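Local atomic coordinates of regulator of Ty1 transposition protein 107 (Saccharomyces cerevisiae, PDB entry 3T7I), a protein that binds phosphorylated histone H2A through its C-terminal tandem BRCT repeats during DNA damage repair. Residues N20-A25 with P82-L87; T223-E228 with K247-Q252. All coordinates share one frame; numbering follows the deposited sequence.

Contact 1. Residues N20-A25 with P82-L87; sequences NYDLKA and PLKFAL
Lys84 reaches across to the turn that leads into strand 23-27, while Phe85 and Leu87 meet Leu23, in the four-stranded parallel sheet of the first of the two BRCT repeats in this C-terminal fragment. Strand 62-64 lies between the two strands, so they do not pair directly; side chains from 82-87 reach across to Leu23 and to main-chain carbonyls of 20-25. With CG anti to the backbone N (chi1 174°) and a bend at chi3, the lysine chain delivers NZ to two successive carbonyls. Lys84 NZ lies 2.9 Å from Asp22 O, well above that carbonyl's plane, and 3.1 Å from Tyr21 O, tilted only modestly from its plane. The Asp22 carboxylate adds a long salt bridge, Asp22 OD2 to Lys84 NZ 4.0 Å. With an alanine at Lys84 the shared donor and this distant positive charge are gone, which is likely to let Tyr21 and Asp22 shift. Leu23 crosses the lysine chain at about a right angle, Leu23 CD2 packing 3.7 Å from Lys84 CE. Its two methyls divide the work: Leu23 CD1 touches Leu87 CD1 at 4.1 Å, and the other, Leu23 CD2, enters at the rim of the Phe85 ring, in its plane, 3.5 Å from Phe85 CD2.

Contact 2. Residues T223-E228 with K247-Q252; sequences TILIVE and KNVLYQ
Strands 224-228 and 249-252 run antiparallel, 172° between their directions, and a classic beta bulge sets Leu250 and Tyr251 opposite Ile226. Ile226 O takes both bulge amides, Leu250 N at 2.8 Å and Tyr251 N at 3.1 Å, while Ile226 N donates to Tyr251 O. Beyond the bulge, Glu228 N bonds to Asn248 O at 3.0 Å. Leu225, Val227, Val249 and Gln252 share one face of the sheet; there Leu225 and Gln252 lie side by side, and Val227 CG1 meets Val249 CG2. On the other face, the Tyr251 ring swings over toward the isoleucines, its CG anti to the backbone N (chi1 177°). Ile224 CG2 comes to the edge of that ring, 4.1 Å from Tyr251 CD2, while Ile226 CD1 approaches obliquely. Helix 205-218 covers this side through Thr212 and Ile215. At the end of the pair, Leu250 CD2 crosses against Glu228 CG, and Asn248 ND2 donates to Glu228 OE1 at 2.8 Å, on the anti side of the carboxylate but 29° out of its plane, while the acceptor lies in the Asn248 amide plane. Asn248 OD1 also accepts from Asn230 ND2, so both ends of the amide are engaged, which should fix its orientation.

Overall arrangement
From the N terminus, the chain enters the four-stranded parallel sheet of the fragment's first repeat through 20-25, passes through helix 37-45, strands 48-50 and 62-64 and helix 72-77, and returns at 82-87, where contact 1 closes a loop of 56 residues. It then crosses by way of helices 90-99 and 123-126 into the fragment's second BRCT repeat. There contact 2 closes a much shorter loop, the 18 residues carrying helix 229-237, and adds the C-terminal strand to the edge of the mixed sheet. The two loops follow in series, neither nesting nor crossing. Their centres are 35 Å apart, on opposite sides of the chain's centre, so each contact ties together its own repeat.

Contact 1. Residues N20-A25 with P82-L87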
ATOM      1  N   ASN A  20      -0.251  16.458   5.175  1.00 39.29           N
ATOM      2  CA  ASN A  20      -0.985  15.616   6.094  1.00 39.50           C
ATOM      3  C   ASN A  20      -0.535  14.174   5.839  1.00 36.84           C
ATOM      4  O   ASN A  20      -1.034  13.529   4.933  1.00 36.68           O
ATOM      5  CB  ASN A  20      -2.497  15.782   5.845  1.00 39.01           C
ATOM      6  CG  ASN A  20      -3.346  14.820   6.671  0.77 38.46           C
ATOM      7  OD1 ASN A  20      -2.972  14.430   7.773  1.00 38.84           O
ATOM      8  ND2 ASN A  20      -4.496  14.431   6.127  0.56 38.50           N
ATOM      9  N   TYR A  21       0.418  13.672   6.616  1.00 34.00           N
ATOM     10  CA  TYR A  21       0.956  12.334   6.344  1.00 36.12           C
ATOM     11  C   TYR A  21       0.038  11.187   6.741  1.00 33.76           C
ATOM     12  O   TYR A  21       0.245  10.066   6.294  1.00 36.39           O
ATOM     13  CB  TYR A  21       2.320  12.137   6.999  1.00 35.18           C
ATOM     14  CG  TYR A  21       3.389  13.011   6.418  1.00 37.32           C
ATOM     15  CD1 TYR A  21       3.992  12.690   5.208  1.00 37.51           C
ATOM     16  CD2 TYR A  21       3.784  14.174   7.069  1.00 40.26           C
ATOM     17  CE1 TYR A  21       4.972  13.499   4.664  1.00 39.13           C
ATOM     18  CE2 TYR A  21       4.764  14.988   6.532  1.00 44.49           C
ATOM     19  CZ  TYR A  21       5.349  14.646   5.329  1.00 41.74           C
ATOM     20  OH  TYR A  21       6.324  15.456   4.803  1.00 51.02           O
ATOM     21  N   ASP A  22      -0.950  11.473   7.583  1.00 32.14           N
ATOM     22  CA  ASP A  22      -1.887  10.472   8.070  1.00 33.02           C
ATOM     23  C   ASP A  22      -1.169   9.200   8.550  1.00 34.12           C
ATOM     24  O   ASP A  22      -1.419   8.101   8.051  1.00 30.25           O
ATOM     25  CB  ASP A  22      -2.902  10.144   6.983  1.00 35.48           C
ATOM     26  CG  ASP A  22      -4.013   9.225   7.471  1.00 42.25           C
ATOM     27  OD1 ASP A  22      -4.360   9.263   8.676  1.00 45.60           O
ATOM     28  OD2 ASP A  22      -4.541   8.459   6.633  1.00 46.38           O
ATOM     29  N   LEU A  23      -0.285   9.363   9.530  1.00 32.72           N
ATOM     30  CA  LEU A  23       0.427   8.233  10.110  1.00 32.52           C
ATOM     31  C   LEU A  23      -0.059   7.990  11.520  1.00 30.73           C
ATOM     32  O   LEU A  23      -0.048   8.887  12.364  1.00 31.24           O
ATOM     33  CB  LEU A  23       1.944   8.442  10.125  1.00 29.11           C
ATOM     34  CG  LEU A  23       2.636   8.757   8.801  1.00 33.59           C
ATOM     35  CD1 LEU A  23       4.135   8.977   9.015  1.00 34.28           C
ATOM     36  CD2 LEU A  23       2.378   7.647   7.788  1.00 31.80           C
ATOM     37  N   LYS A  24      -0.471   6.754  11.757  1.00 30.58           N
ATOM     38  CA  LYS A  24      -0.808   6.275  13.087  1.00 30.75           C
ATOM     39  C   LYS A  24       0.225   5.217  13.381  1.00 30.43           C
ATOM     40  O   LYS A  24       0.121   4.082  12.917  1.00 27.17           O
ATOM     41  CB  LYS A  24      -2.203   5.686  13.073  1.00 29.94           C
ATOM     42  CG  LYS A  24      -3.274   6.710  12.667  1.00 33.91           C
ATOM     43  CD  LYS A  24      -4.557   6.019  12.211  0.80 34.48           C
ATOM     44  CE  LYS A  24      -4.427   5.537  10.772  1.00 37.06           C
ATOM     45  NZ  LYS A  24      -5.508   4.568  10.376  0.63 33.71           N
ATOM     46  N   ALA A  25       1.243   5.608  14.144  1.00 30.72           N
ATOM     47  CA  ALA A  25       2.446   4.812  14.274  1.00 30.10           C
ATOM     48  C   ALA A  25       2.721   4.341  15.704  1.00 33.86           C
ATOM     49  O   ALA A  25       2.219   4.906  16.685  1.00 30.62           O
ATOM     50  CB  ALA A  25       3.642   5.611  13.761  1.00 30.11           C
ATOM     51  N   PRO A  82      -3.723  -1.765   6.263  1.00 31.25           N
ATOM     52  CA  PRO A  82      -2.420  -2.392   6.043  1.00 27.53           C
ATOM     53  C   PRO A  82      -1.321  -1.673   6.830  1.00 28.16           C
ATOM     54  O   PRO A  82      -1.585  -0.697   7.547  1.00 26.61           O
ATOM     55  CB  PRO A  82      -2.203  -2.185   4.542  1.00 30.80           C
ATOM     56  CG  PRO A  82      -2.837  -0.844   4.275  1.00 34.17           C
ATOM     57  CD  PRO A  82      -3.995  -0.703   5.275  1.00 31.47           C
ATOM     58  N   LEU A  83      -0.096  -2.169   6.706  1.00 27.89           N
ATOM     59  CA  LEU A  83       1.071  -1.396   7.112  1.00 29.69           C
ATOM     60  C   LEU A  83       1.353  -0.464   5.935  1.00 27.51           C
ATOM     61  O   LEU A  83       1.643  -0.919   4.851  1.00 29.36           O
ATOM     62  CB  LEU A  83       2.267  -2.313   7.394  1.00 27.23           C
ATOM     63  CG  LEU A  83       3.575  -1.650   7.866  1.00 27.54           C
ATOM     64  CD1 LEU A  83       3.355  -0.779   9.100  1.00 25.73           C
ATOM     65  CD2 LEU A  83       4.684  -2.679   8.133  1.00 29.10           C
ATOM     66  N   LYS A  84       1.217   0.835   6.136  1.00 28.04           N
ATOM     67  CA  LYS A  84       1.435   1.788   5.047  1.00 31.30           C
ATOM     68  C   LYS A  84       2.901   2.172   4.881  1.00 30.95           C
ATOM     69  O   LYS A  84       3.428   2.157   3.772  1.00 31.11           O
ATOM     70  CB  LYS A  84       0.573   3.026   5.258  1.00 30.78           C
ATOM     71  CG  LYS A  84       0.825   4.146   4.265  0.45 33.63           C
ATOM     72  CD  LYS A  84      -0.276   5.196   4.351  0.67 33.53           C
ATOM     73  CE  LYS A  84       0.186   6.453   5.073  0.84 35.78           C
ATOM     74  NZ  LYS A  84      -0.958   7.412   5.254  0.88 36.65           N
ATOM     75  N   PHE A  85       3.556   2.525   5.984  1.00 32.01           N
ATOM     76  CA  PHE A  85       4.989   2.854   5.941  1.00 32.61           C
ATOM     77  C   PHE A  85       5.767   2.179   7.063  1.00 29.26           C
ATOM     78  O   PHE A  85       5.286   2.050   8.182  1.00 28.06           O
ATOM     79  CB  PHE A  85       5.228   4.373   6.002  1.00 34.56           C
ATOM     80  CG  PHE A  85       4.706   5.132   4.797  1.00 35.43           C
ATOM     81  CD1 PHE A  85       5.227   4.893   3.529  1.00 37.97           C
ATOM     82  CD2 PHE A  85       3.702   6.082   4.938  1.00 36.30           C
ATOM     83  CE1 PHE A  85       4.739   5.584   2.400  1.00 40.35           C
ATOM     84  CE2 PHE A  85       3.209   6.784   3.821  1.00 36.51           C
ATOM     85  CZ  PHE A  85       3.736   6.533   2.553  1.00 37.29           C
ATOM     86  N   ALA A  86       6.975   1.740   6.744  1.00 30.22           N
ATOM     87  CA  ALA A  86       7.948   1.364   7.750  1.00 29.89           C
ATOM     88  C   ALA A  86       9.102   2.335   7.573  1.00 31.52           C
ATOM     89  O   ALA A  86       9.807   2.274   6.577  1.00 31.21           O
ATOM     90  CB  ALA A  86       8.393  -0.057   7.552  1.00 30.59           C
ATOM     91  N   LEU A  87       9.281   3.240   8.539  1.00 30.63           N
ATOM     92  CA  LEU A  87      10.198   4.370   8.387  1.00 29.62           C
ATOM     93  C   LEU A  87      11.231   4.483   9.502  1.00 33.76           C
ATOM     94  O   LEU A  87      10.969   4.136  10.662  1.00 31.91           O
ATOM     95  CB  LEU A  87       9.410   5.688   8.339  1.00 33.19           C
ATOM     96  CG  LEU A  87       8.379   5.872   7.217  1.00 35.57           C
ATOM     97  CD1 LEU A  87       7.436   7.007   7.542  1.00 34.68           C
ATOM     98  CD2 LEU A  87       9.066   6.085   5.855  1.00 35.81           C
TER

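Contact 2. Residues T223-E228 with K247-Q252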
ATOM      1  N   THR A 223      -0.131 -36.550  10.964  1.00 37.83           N
ATOM      2  CA  THR A 223       0.891 -35.625  10.494  1.00 38.82           C
ATOM      3  C   THR A 223       1.322 -34.682  11.600  1.00 37.68           C
ATOM      4  O   THR A 223       0.522 -34.303  12.471  1.00 35.27           O
ATOM      5  CB  THR A 223       0.382 -34.789   9.335  1.00 38.88           C
ATOM      6  OG1 THR A 223      -0.860 -34.192   9.719  1.00 36.12           O
ATOM      7  CG2 THR A 223       0.171 -35.672   8.103  1.00 40.81           C
ATOM      8  N   ILE A 224       2.587 -34.293  11.539  1.00 36.88           N
ATOM      9  CA  ILE A 224       3.227 -33.590  12.634  1.00 35.52           C
ATOM     10  C   ILE A 224       4.210 -32.556  12.090  1.00 34.99           C
ATOM     11  O   ILE A 224       4.919 -32.804  11.126  1.00 34.72           O
ATOM     12  CB  ILE A 224       3.996 -34.571  13.540  1.00 33.87           C
ATOM     13  CG1 ILE A 224       3.054 -35.633  14.102  1.00 38.68           C
ATOM     14  CG2 ILE A 224       4.666 -33.826  14.673  1.00 33.66           C
ATOM     15  CD1 ILE A 224       3.777 -36.819  14.714  1.00 41.33           C
ATOM     16  N   LEU A 225       4.241 -31.390  12.711  1.00 30.99           N
ATOM     17  CA  LEU A 225       5.206 -30.375  12.346  1.00 32.13           C
ATOM     18  C   LEU A 225       5.758 -29.768  13.616  1.00 31.06           C
ATOM     19  O   LEU A 225       5.020 -29.238  14.456  1.00 31.11           O
ATOM     20  CB  LEU A 225       4.563 -29.303  11.462  1.00 33.65           C
ATOM     21  CG  LEU A 225       5.431 -28.077  11.196  1.00 33.15           C
ATOM     22  CD1 LEU A 225       6.663 -28.440  10.341  1.00 33.32           C
ATOM     23  CD2 LEU A 225       4.597 -26.984  10.524  1.00 32.94           C
ATOM     24  N   ILE A 226       7.063 -29.870  13.770  1.00 30.61           N
ATOM     25  CA  ILE A 226       7.728 -29.356  14.942  1.00 32.34           C
ATOM     26  C   ILE A 226       8.770 -28.354  14.498  1.00 32.96           C
ATOM     27  O   ILE A 226       9.651 -28.685  13.700  1.00 34.99           O
ATOM     28  CB  ILE A 226       8.415 -30.484  15.724  1.00 30.84           C
ATOM     29  CG1 ILE A 226       7.411 -31.604  16.019  1.00 31.71           C
ATOM     30  CG2 ILE A 226       9.057 -29.939  16.994  1.00 29.67           C
ATOM     31  CD1 ILE A 226       7.949 -32.692  16.955  1.00 34.57           C
ATOM     32  N   VAL A 227       8.682 -27.131  15.012  1.00 30.48           N
ATOM     33  CA  VAL A 227       9.571 -26.072  14.550  1.00 32.14           C
ATOM     34  C   VAL A 227      10.146 -25.251  15.693  1.00 34.25           C
ATOM     35  O   VAL A 227       9.694 -25.349  16.841  1.00 32.96           O
ATOM     36  CB  VAL A 227       8.851 -25.102  13.599  1.00 31.60           C
ATOM     37  CG1 VAL A 227       8.312 -25.832  12.375  1.00 33.23           C
ATOM     38  CG2 VAL A 227       7.738 -24.399  14.333  1.00 31.06           C
ATOM     39  N   GLU A 228      11.140 -24.428  15.363  1.00 34.35           N
ATOM     40  CA  GLU A 228      11.712 -23.498  16.327  1.00 36.68           C
ATOM     41  C   GLU A 228      10.957 -22.180  16.261  1.00 33.00           C
ATOM     42  O   GLU A 228      10.267 -21.903  15.274  1.00 30.87           O
ATOM     43  CB  GLU A 228      13.189 -23.242  16.016  1.00 40.75           C
ATOM     44  CG  GLU A 228      13.875 -24.369  15.269  1.00 41.73           C
ATOM     45  CD  GLU A 228      15.349 -24.110  15.084  1.00 48.82           C
ATOM     46  OE1 GLU A 228      15.731 -23.606  13.998  1.00 50.31           O
ATOM     47  OE2 GLU A 228      16.125 -24.405  16.031  1.00 54.07           O
ATOM     48  N   LYS A 247      14.200 -24.910   6.553  1.00 37.14           N
ATOM     49  CA  LYS A 247      14.860 -24.024   7.519  1.00 38.61           C
ATOM     50  C   LYS A 247      13.992 -23.807   8.781  1.00 38.73           C
ATOM     51  O   LYS A 247      12.806 -23.480   8.682  1.00 36.46           O
ATOM     52  CB  LYS A 247      15.191 -22.684   6.869  1.00 40.69           C
ATOM     53  CG  LYS A 247      16.084 -21.796   7.711  1.00 46.73           C
ATOM     54  CD  LYS A 247      17.219 -22.610   8.301  0.24 42.11           C
ATOM     55  CE  LYS A 247      18.521 -21.839   8.292  0.83 43.71           C
ATOM     56  NZ  LYS A 247      19.681 -22.772   8.401  0.46 45.18           N
ATOM     57  N   ASN A 248      14.591 -24.018   9.952  1.00 37.75           N
ATOM     58  CA  ASN A 248      13.917 -23.824  11.239  1.00 39.40           C
ATOM     59  C   ASN A 248      12.877 -24.906  11.541  1.00 36.72           C
ATOM     60  O   ASN A 248      12.181 -24.843  12.552  1.00 36.28           O
ATOM     61  CB  ASN A 248      13.311 -22.410  11.335  1.00 33.56           C
ATOM     62  CG  ASN A 248      14.377 -21.332  11.316  1.00 39.12           C
ATOM     63  OD1 ASN A 248      14.364 -20.434  10.472  1.00 39.55           O
ATOM     64  ND2 ASN A 248      15.327 -21.436  12.236  1.00 39.95           N
ATOM     65  N   VAL A 249      12.780 -25.890  10.655  1.00 35.06           N
ATOM     66  CA  VAL A 249      11.957 -27.072  10.889  1.00 34.49           C
ATOM     67  C   VAL A 249      12.795 -28.169  11.562  1.00 37.51           C
ATOM     68  O   VAL A 249      13.881 -28.517  11.085  1.00 38.53           O
ATOM     69  CB  VAL A 249      11.379 -27.614   9.577  1.00 35.76           C
ATOM     70  CG1 VAL A 249      10.642 -28.912   9.810  1.00 37.28           C
ATOM     71  CG2 VAL A 249      10.451 -26.571   8.924  1.00 35.48           C
ATOM     72  N   LEU A 250      12.295 -28.705  12.673  1.00 35.87           N
ATOM     73  CA  LEU A 250      13.031 -29.709  13.435  1.00 34.29           C
ATOM     74  C   LEU A 250      12.536 -31.099  13.085  1.00 35.38           C
ATOM     75  O   LEU A 250      13.296 -32.052  13.090  1.00 38.56           O
ATOM     76  CB  LEU A 250      12.902 -29.473  14.940  1.00 33.81           C
ATOM     77  CG  LEU A 250      13.909 -28.542  15.625  1.00 40.90           C
ATOM     78  CD1 LEU A 250      14.942 -27.987  14.667  1.00 38.61           C
ATOM     79  CD2 LEU A 250      13.194 -27.429  16.323  1.00 39.18           C
ATOM     80  N   TYR A 251      11.251 -31.210  12.781  1.00 34.49           N
ATOM     81  CA  TYR A 251      10.694 -32.486  12.394  1.00 35.00           C
ATOM     82  C   TYR A 251       9.399 -32.231  11.659  1.00 39.23           C
ATOM     83  O   TYR A 251       8.651 -31.308  12.000  1.00 36.90           O
ATOM     84  CB  TYR A 251      10.449 -33.369  13.633  1.00 33.67           C
ATOM     85  CG  TYR A 251       9.802 -34.708  13.332  1.00 38.14           C
ATOM     86  CD1 TYR A 251      10.553 -35.783  12.853  1.00 41.08           C
ATOM     87  CD2 TYR A 251       8.447 -34.900  13.536  1.00 39.74           C
ATOM     88  CE1 TYR A 251       9.951 -37.010  12.578  1.00 42.13           C
ATOM     89  CE2 TYR A 251       7.843 -36.109  13.272  1.00 42.06           C
ATOM     90  CZ  TYR A 251       8.596 -37.161  12.791  1.00 44.02           C
ATOM     91  OH  TYR A 251       7.971 -38.359  12.532  1.00 52.85           O
ATOM     92  N   GLN A 252       9.140 -33.031  10.633  1.00 36.02           N
ATOM     93  CA  GLN A 252       7.823 -33.046  10.028  1.00 39.18           C
ATOM     94  C   GLN A 252       7.502 -34.409   9.444  1.00 42.66           C
ATOM     95  O   GLN A 252       8.382 -35.120   8.967  1.00 45.47           O
ATOM     96  CB  GLN A 252       7.677 -31.961   8.963  1.00 39.42           C
ATOM     97  CG  GLN A 252       8.573 -32.151   7.774  1.00 42.29           C
ATOM     98  CD  GLN A 252       8.464 -31.007   6.783  1.00 47.95           C
ATOM     99  OE1 GLN A 252       9.456 -30.343   6.479  1.00 52.30           O
ATOM    100  NE2 GLN A 252       7.257 -30.771   6.275  1.00 43.69           N
TER